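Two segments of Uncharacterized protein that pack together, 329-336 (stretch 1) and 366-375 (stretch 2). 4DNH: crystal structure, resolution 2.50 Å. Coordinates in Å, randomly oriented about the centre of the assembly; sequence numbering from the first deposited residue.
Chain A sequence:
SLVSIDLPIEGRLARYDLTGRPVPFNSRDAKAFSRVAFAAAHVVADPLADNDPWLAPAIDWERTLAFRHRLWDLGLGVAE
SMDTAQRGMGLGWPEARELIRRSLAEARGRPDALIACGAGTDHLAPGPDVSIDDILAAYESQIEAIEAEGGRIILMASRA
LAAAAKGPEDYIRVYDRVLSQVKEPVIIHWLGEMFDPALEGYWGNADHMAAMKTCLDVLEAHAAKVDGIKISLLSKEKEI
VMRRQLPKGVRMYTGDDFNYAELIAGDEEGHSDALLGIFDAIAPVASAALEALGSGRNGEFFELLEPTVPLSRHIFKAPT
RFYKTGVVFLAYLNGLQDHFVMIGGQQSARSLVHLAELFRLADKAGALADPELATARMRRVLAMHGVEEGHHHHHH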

ATOM      1  N   PHE A 329       4.476  10.761  -7.029  1.00 32.97           N
ATOM      2  CA  PHE A 329       5.331  11.341  -8.072  1.00 31.86           C
ATOM      3  C   PHE A 329       5.321  10.484  -9.332  1.00 33.60           C
ATOM      4  O   PHE A 329       5.298  10.998 -10.445  1.00 36.20           O
ATOM      5  CB  PHE A 329       6.763  11.535  -7.587  1.00 29.23           C
ATOM      6  CG  PHE A 329       7.629  12.286  -8.563  1.00 29.61           C
ATOM      7  CD1 PHE A 329       7.408  13.634  -8.824  1.00 29.15           C
ATOM      8  CD2 PHE A 329       8.672  11.653  -9.213  1.00 30.39           C
ATOM      9  CE1 PHE A 329       8.207  14.335  -9.701  1.00 29.26           C
ATOM     10  CE2 PHE A 329       9.477  12.347 -10.097  1.00 31.02           C
ATOM     11  CZ  PHE A 329       9.243  13.693 -10.340  1.00 30.57           C
ATOM     12  N   LEU A 330       5.338   9.169  -9.158  1.00 33.21           N
ATOM     13  CA  LEU A 330       5.312   8.304 -10.304  1.00 34.66           C
ATOM     14  C   LEU A 330       3.944   8.376 -11.020  1.00 37.16           C
ATOM     15  O   LEU A 330       3.900   8.454 -12.247  1.00 39.19           O
ATOM     16  CB  LEU A 330       5.745   6.881  -9.941  1.00 33.74           C
ATOM     17  CG  LEU A 330       6.104   6.027 -11.173  1.00 36.38           C
ATOM     18  CD1 LEU A 330       7.018   6.761 -12.156  1.00 37.46           C
ATOM     19  CD2 LEU A 330       6.642   4.641 -10.806  1.00 35.97           C
ATOM     20  N   ALA A 331       2.842   8.396 -10.266  1.00 36.84           N
ATOM     21  CA  ALA A 331       1.536   8.665 -10.869  1.00 36.93           C
ATOM     22  C   ALA A 331       1.547   9.940 -11.717  1.00 37.88           C
ATOM     23  O   ALA A 331       0.992   9.948 -12.815  1.00 40.23           O
ATOM     24  CB  ALA A 331       0.443   8.736  -9.817  1.00 35.75           C
ATOM     25  N   TYR A 332       2.171  11.003 -11.200  1.00 36.69           N
ATOM     26  CA  TYR A 332       2.281  12.301 -11.892  1.00 36.72           C
ATOM     27  C   TYR A 332       3.079  12.193 -13.174  1.00 39.47           C
ATOM     28  O   TYR A 332       2.705  12.771 -14.195  1.00 43.90           O
ATOM     29  CB  TYR A 332       2.920  13.353 -10.979  1.00 35.83           C
ATOM     30  CG  TYR A 332       3.329  14.646 -11.668  1.00 37.28           C
ATOM     31  CD1 TYR A 332       2.367  15.557 -12.121  1.00 38.97           C
ATOM     32  CD2 TYR A 332       4.678  14.967 -11.851  1.00 36.98           C
ATOM     33  CE1 TYR A 332       2.730  16.742 -12.745  1.00 38.33           C
ATOM     34  CE2 TYR A 332       5.055  16.146 -12.470  1.00 37.52           C
ATOM     35  CZ  TYR A 332       4.075  17.035 -12.909  1.00 39.36           C
ATOM     36  OH  TYR A 332       4.443  18.210 -13.533  1.00 42.32           O
ATOM     37  N   LEU A 333       4.184  11.455 -13.129  1.00 39.30           N
ATOM     38  CA  LEU A 333       4.981  11.234 -14.337  1.00 38.84           C
ATOM     39  C   LEU A 333       4.191  10.465 -15.384  1.00 40.40           C
ATOM     40  O   LEU A 333       4.387  10.670 -16.573  1.00 41.75           O
ATOM     41  CB  LEU A 333       6.287  10.497 -14.026  1.00 35.30           C
ATOM     42  CG  LEU A 333       7.351  11.267 -13.244  1.00 33.44           C
ATOM     43  CD1 LEU A 333       8.489  10.312 -12.904  1.00 32.91           C
ATOM     44  CD2 LEU A 333       7.835  12.510 -13.985  1.00 32.65           C
ATOM     45  N   ASN A 334       3.311   9.572 -14.934  1.00 39.31           N
ATOM     46  CA  ASN A 334       2.552   8.729 -15.843  1.00 40.12           C
ATOM     47  C   ASN A 334       1.240   9.376 -16.261  1.00 41.17           C
ATOM     48  O   ASN A 334       0.422   8.750 -16.933  1.00 41.38           O
ATOM     49  CB  ASN A 334       2.287   7.370 -15.206  1.00 39.74           C
ATOM     50  CG  ASN A 334       3.527   6.518 -15.132  1.00 41.83           C
ATOM     51  OD1 ASN A 334       4.298   6.456 -16.088  1.00 47.00           O
ATOM     52  ND2 ASN A 334       3.729   5.847 -14.001  1.00 38.95           N
ATOM     53  N   GLY A 335       1.036  10.627 -15.852  1.00 41.54           N
ATOM     54  CA  GLY A 335      -0.133  11.401 -16.280  1.00 41.91           C
ATOM     55  C   GLY A 335      -1.457  10.948 -15.692  1.00 40.58           C
ATOM     56  O   GLY A 335      -2.492  11.169 -16.281  1.00 41.92           O
ATOM     57  N   LEU A 336      -1.426  10.323 -14.525  1.00 38.52           N
ATOM     58  CA  LEU A 336      -2.644   9.849 -13.889  1.00 38.00           C
ATOM     59  C   LEU A 336      -3.243  10.982 -13.090  1.00 39.74           C
ATOM     60  O   LEU A 336      -4.411  10.935 -12.692  1.00 41.70           O
ATOM     61  CB  LEU A 336      -2.346   8.648 -12.998  1.00 38.54           C
ATOM     62  CG  LEU A 336      -1.536   7.532 -13.691  1.00 39.12           C
ATOM     63  CD1 LEU A 336      -1.268   6.393 -12.725  1.00 38.39           C
ATOM     64  CD2 LEU A 336      -2.220   7.031 -14.965  1.00 38.49           C
TER
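Stretch 2 (366-375) GALADPELAT

A single asparagine side chain at the end of a helix, N334, holds the loop of stretch 2 by its backbone. Its OD1 accepts a hydrogen bond from A369 N at 3.0 Å, and its ND2 gives a weak one to A367 O at 3.4 Å, so the amide bridges two peptide groups on either side of L368. Water 1 completes the polar centre: its O lies 2.8 Å from N334 OD1 and 2.9 Å from L333 O, in position to donate to each, and accepts from D370 N at 3.1 Å, linking the end of one helix to the start of the other.

N334 is the first residue to leave the helix of stretch 1, and G335 follows with positive phi (71/26). Stretch 2 begins at G366, also with positive phi (66/22), in a Schellman motif that closes a preceding helix. A367, L368, A369 and D370 form the connecting loop; D370 occupies the N-cap position without a side-chain capping bond, and a new helix starts at P371 and continues past T375. Its first turn is marked by A374 N to D370 O at 2.8 Å, while T375 OG1 bonds P371 O at 2.9 Å.

Stretch 2 passes from L330, met by A367 and L368, to N334, met by A369; its helix then brings L373 against G335 and A374 back against L333. The backbones come closest at L333 and A374, whose CA atoms lie 4.5 Å apart. At this point L333 CB is 4.2 Å from A374 CB, and A374 CA makes a CA-H...O contact with L333 O at 3.4 Å. One helical turn earlier in stretch 1, L330 CD1 is 3.9 Å from L368 CD2 and L330 CD2 4.4 Å from A367 CB. L368 CD2 also reaches L333 CD1 at 4.2 Å. Beyond N334, L373 CD2 lies 4.0 Å from G335 CA, where an ideal CB would clash with that methyl at 2.8 Å.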

ATOM      1  N   GLY A 366      10.855   0.037 -16.999  1.00 48.30           N
ATOM      2  CA  GLY A 366       9.750   0.062 -17.949  1.00 48.67           C
ATOM      3  C   GLY A 366       8.465   0.554 -17.319  1.00 49.78           C
ATOM      4  O   GLY A 366       7.373   0.263 -17.826  1.00 52.40           O
ATOM      5  N   ALA A 367       8.607   1.301 -16.215  1.00 46.75           N
ATOM      6  CA  ALA A 367       7.478   1.829 -15.426  1.00 42.58           C
ATOM      7  C   ALA A 367       7.017   3.232 -15.828  1.00 42.43           C
ATOM      8  O   ALA A 367       6.094   3.779 -15.214  1.00 46.97           O
ATOM      9  CB  ALA A 367       7.797   1.782 -13.928  1.00 39.80           C
ATOM     10  N   LEU A 368       7.649   3.821 -16.836  1.00 40.93           N
ATOM     11  CA  LEU A 368       7.134   5.062 -17.436  1.00 42.32           C
ATOM     12  C   LEU A 368       6.242   4.727 -18.633  1.00 47.49           C
ATOM     13  O   LEU A 368       6.744   4.459 -19.732  1.00 49.37           O
ATOM     14  CB  LEU A 368       8.281   5.978 -17.875  1.00 40.79           C
ATOM     15  CG  LEU A 368       9.293   6.416 -16.819  1.00 39.90           C
ATOM     16  CD1 LEU A 368      10.391   7.226 -17.483  1.00 40.81           C
ATOM     17  CD2 LEU A 368       8.618   7.218 -15.705  1.00 39.19           C
ATOM     18  N   ALA A 369       4.926   4.716 -18.419  1.00 51.38           N
ATOM     19  CA  ALA A 369       3.960   4.368 -19.489  1.00 54.06           C
ATOM     20  C   ALA A 369       4.150   5.236 -20.731  1.00 56.40           C
ATOM     21  O   ALA A 369       4.067   4.744 -21.866  1.00 58.68           O
ATOM     22  CB  ALA A 369       2.522   4.464 -18.986  1.00 52.41           C
ATOM     23  N   ASP A 370       4.434   6.518 -20.501  1.00 56.42           N
ATOM     24  CA  ASP A 370       4.628   7.486 -21.581  1.00 61.09           C
ATOM     25  C   ASP A 370       5.917   8.303 -21.370  1.00 58.66           C
ATOM     26  O   ASP A 370       5.884   9.365 -20.737  1.00 59.42           O
ATOM     27  CB  ASP A 370       3.402   8.399 -21.680  1.00 66.21           C
ATOM     28  CG  ASP A 370       3.378   9.217 -22.954  1.00 74.32           C
ATOM     29  OD1 ASP A 370       4.219   8.979 -23.851  1.00 76.00           O
ATOM     30  OD2 ASP A 370       2.501  10.099 -23.059  1.00 79.92           O
ATOM     31  N   PRO A 371       7.052   7.804 -21.896  1.00 56.17           N
ATOM     32  CA  PRO A 371       8.374   8.402 -21.672  1.00 55.51           C
ATOM     33  C   PRO A 371       8.486   9.872 -22.057  1.00 54.86           C
ATOM     34  O   PRO A 371       9.068  10.645 -21.303  1.00 55.47           O
ATOM     35  CB  PRO A 371       9.299   7.538 -22.533  1.00 55.88           C
ATOM     36  CG  PRO A 371       8.630   6.215 -22.559  1.00 54.35           C
ATOM     37  CD  PRO A 371       7.159   6.519 -22.612  1.00 56.16           C
ATOM     38  N   GLU A 372       7.931  10.259 -23.198  1.00 57.54           N
ATOM     39  CA  GLU A 372       7.936  11.669 -23.608  1.00 61.59           C
ATOM     40  C   GLU A 372       7.191  12.597 -22.632  1.00 56.37           C
ATOM     41  O   GLU A 372       7.703  13.654 -22.264  1.00 54.47           O
ATOM     42  CB  GLU A 372       7.421  11.819 -25.037  1.00 71.33           C
ATOM     43  CG  GLU A 372       8.495  11.510 -26.073  1.00 86.16           C
ATOM     44  CD  GLU A 372       7.950  11.304 -27.474  1.00101.57           C
ATOM     45  OE1 GLU A 372       6.800  11.717 -27.749  1.00107.46           O
ATOM     46  OE2 GLU A 372       8.684  10.726 -28.305  1.00107.89           O
ATOM     47  N   LEU A 373       5.999  12.183 -22.203  1.00 53.72           N
ATOM     48  CA  LEU A 373       5.246  12.908 -21.186  1.00 50.77           C
ATOM     49  C   LEU A 373       5.989  12.919 -19.836  1.00 49.37           C
ATOM     50  O   LEU A 373       6.127  13.982 -19.208  1.00 48.79           O
ATOM     51  CB  LEU A 373       3.840  12.319 -21.030  1.00 50.08           C
ATOM     52  CG  LEU A 373       2.899  12.954 -19.989  1.00 50.99           C
ATOM     53  CD1 LEU A 373       2.490  14.387 -20.355  1.00 51.21           C
ATOM     54  CD2 LEU A 373       1.679  12.069 -19.769  1.00 49.14           C
ATOM     55  N   ALA A 374       6.476  11.754 -19.407  1.00 45.46           N
ATOM     56  CA  ALA A 374       7.247  11.666 -18.170  1.00 44.35           C
ATOM     57  C   ALA A 374       8.416  12.648 -18.192  1.00 46.64           C
ATOM     58  O   ALA A 374       8.656  13.360 -17.204  1.00 45.04           O
ATOM     59  CB  ALA A 374       7.746  10.256 -17.941  1.00 42.87           C
ATOM     60  N   THR A 375       9.115  12.701 -19.330  1.00 46.95           N
ATOM     61  CA  THR A 375      10.265  13.586 -19.498  1.00 46.42           C
ATOM     62  C   THR A 375       9.874  15.051 -19.431  1.00 48.37           C
ATOM     63  O   THR A 375      10.592  15.845 -18.826  1.00 51.08           O
ATOM     64  CB  THR A 375      11.030  13.276 -20.803  1.00 46.93           C
ATOM     65  OG1 THR A 375      11.536  11.947 -20.720  1.00 47.72           O
ATOM     66  CG2 THR A 375      12.213  14.226 -21.034  1.00 46.09           C
TER
HETATM   67  O   HOH W   1       5.130   8.271 -18.104  1.00 52.34           O